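Local coordinates for geranylgeranyl pyrophosphate synthetase (PDB 1WY0), which catalyses the condensation of isopentenyl diphosphate with an allylic diphosphate to build geranylgeranyl diphosphate, a C20 isoprenoid precursor, at the interface of chains A and B. Numbering follows the deposited sequence. Chains: chain A/B, geranylgeranyl pyrophosphate synthetase.

The interface of chains A and B. Residues chain A 122, 139, 143, 146; chain B 119, 122-123, 126.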
loop_
_atom_site.group_PDB
_atom_site.type_symbol
_atom_site.label_atom_id
_atom_site.label_comp_id
_atom_site.label_asym_id
_atom_site.label_seq_id
_atom_site.Cartn_x
_atom_site.Cartn_y
_atom_site.Cartn_z
ATOM N N PHE A 122 -3.662 2.549 -8.805
ATOM C CA PHE A 122 -4.931 1.953 -9.190
ATOM C C PHE A 122 -5.935 3.026 -9.604
ATOM O O PHE A 122 -6.854 2.788 -10.376
ATOM C CB PHE A 122 -5.472 1.167 -7.995
ATOM C CG PHE A 122 -4.712 -0.117 -7.847
ATOM C CD1 PHE A 122 -5.030 -1.200 -8.658
ATOM C CD2 PHE A 122 -3.705 -0.222 -6.901
ATOM C CE1 PHE A 122 -4.331 -2.391 -8.521
ATOM C CE2 PHE A 122 -3.007 -1.420 -6.772
ATOM C CZ PHE A 122 -3.317 -2.507 -7.580
ATOM N N LEU A 139 -5.652 -4.879 -15.006
ATOM C CA LEU A 139 -5.732 -4.758 -13.558
ATOM C C LEU A 139 -5.173 -6.014 -12.910
ATOM O O LEU A 139 -4.460 -5.934 -11.913
ATOM C CB LEU A 139 -7.183 -4.567 -13.115
ATOM C CG LEU A 139 -7.483 -4.631 -11.610
ATOM C CD1 LEU A 139 -6.833 -3.466 -10.899
ATOM C CD2 LEU A 139 -8.975 -4.609 -11.386
ATOM N N VAL A 143 -1.929 -6.442 -10.483
ATOM C CA VAL A 143 -2.145 -6.958 -9.148
ATOM C C VAL A 143 -1.208 -8.126 -8.856
ATOM O O VAL A 143 -0.588 -8.179 -7.794
ATOM C CB VAL A 143 -3.607 -7.395 -8.964
ATOM C CG1 VAL A 143 -3.709 -8.462 -7.890
ATOM C CG2 VAL A 143 -4.450 -6.184 -8.583
ATOM N N SER A 146 2.188 -6.884 -8.340
ATOM C CA SER A 146 2.220 -6.198 -7.055
ATOM C C SER A 146 2.488 -7.230 -5.950
ATOM O O SER A 146 3.384 -7.052 -5.131
ATOM C CB SER A 146 0.886 -5.507 -6.796
ATOM O OG SER A 146 0.850 -4.965 -5.488
ATOM N N SER B 119 -2.700 -4.760 -1.608
ATOM C CA SER B 119 -2.632 -5.365 -2.925
ATOM C C SER B 119 -3.725 -6.442 -3.067
ATOM O O SER B 119 -4.354 -6.571 -4.117
ATOM C CB SER B 119 -1.252 -6.003 -3.112
ATOM O OG SER B 119 -1.143 -6.646 -4.370
ATOM N N PHE B 122 -7.325 -5.295 -3.967
ATOM C CA PHE B 122 -7.602 -5.085 -5.379
ATOM C C PHE B 122 -7.606 -6.410 -6.137
ATOM O O PHE B 122 -8.242 -6.561 -7.172
ATOM C CB PHE B 122 -6.521 -4.165 -5.946
ATOM C CG PHE B 122 -6.774 -2.753 -5.506
ATOM C CD1 PHE B 122 -7.726 -1.988 -6.169
ATOM C CD2 PHE B 122 -6.058 -2.218 -4.448
ATOM C CE1 PHE B 122 -7.960 -0.681 -5.767
ATOM C CE2 PHE B 122 -6.301 -0.907 -4.049
ATOM C CZ PHE B 122 -7.252 -0.135 -4.705
ATOM N N GLU B 123 -6.925 -7.433 -5.626
ATOM C CA GLU B 123 -7.060 -8.680 -6.322
ATOM C C GLU B 123 -8.435 -9.228 -6.059
ATOM O O GLU B 123 -9.045 -9.865 -6.907
ATOM C CB GLU B 123 -6.022 -9.654 -5.796
ATOM C CG GLU B 123 -5.920 -10.883 -6.690
ATOM C CD GLU B 123 -5.306 -12.027 -5.920
ATOM O OE1 GLU B 123 -4.365 -11.797 -5.179
ATOM O OE2 GLU B 123 -5.756 -13.156 -6.095
ATOM N N ALA B 126 -10.802 -7.442 -8.446
ATOM C CA ALA B 126 -10.720 -8.010 -9.780
ATOM C C ALA B 126 -11.541 -9.297 -9.903
ATOM O O ALA B 126 -12.241 -9.484 -10.894
ATOM C CB ALA B 126 -9.260 -8.271 -10.141
#
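A:Phe122 and B:Phe122 stack on each other in a helix-to-helix, two-fold symmetric interface, largely apolar here, that joins two copies of the synthase. Polyprenyl synthetases of this family commonly work as dimers, so this pairing is probably the biological one. The two rings lie almost parallel, 3° apart, with their centroids 4.0 Å from each other. CG of each ring sits over the centre of the other, so the faces overlap closely. In both copies CG is anti to the carbonyl carbon (chi1 -76°), which swings the ring across to its mate, and chi2 of -80° turns its face to the other ring. The edge of the A:Phe122 ring is met in plane by CD1 of A:Leu139, a contact within chain A that probably helps hold the ring in its orientation. An alanine in place of A:Phe122 would probably leave the B:Phe122 face without its stacking partner and open a gap at the join.

A:Val143 reaches across with both methyls. CG1 of A:Val143 packs against the aliphatic start of B:Glu123, 3.3 Å from CB of B:Glu123, which is close. CG2 of A:Val143 lies 3.9 Å from CB of B:Phe122, beside the root of the ring. Further along, A:Leu139 points CD2 at the methyl CB of B:Ala126, 3.9 Å away. At the other end the hydroxyls of A:Ser146 and B:Ser119 meet tip to tip, OG to OG at 2.8 Å, in a hydrogen bond; the structure alone does not show which hydroxyl donates. The pair adds a polar link to the apolar patch.

Helix 107-126 carries the phenylalanine in both chains and also the other B residues. The remaining A residues lie on helix 132-159, within the all-helical fold of the family.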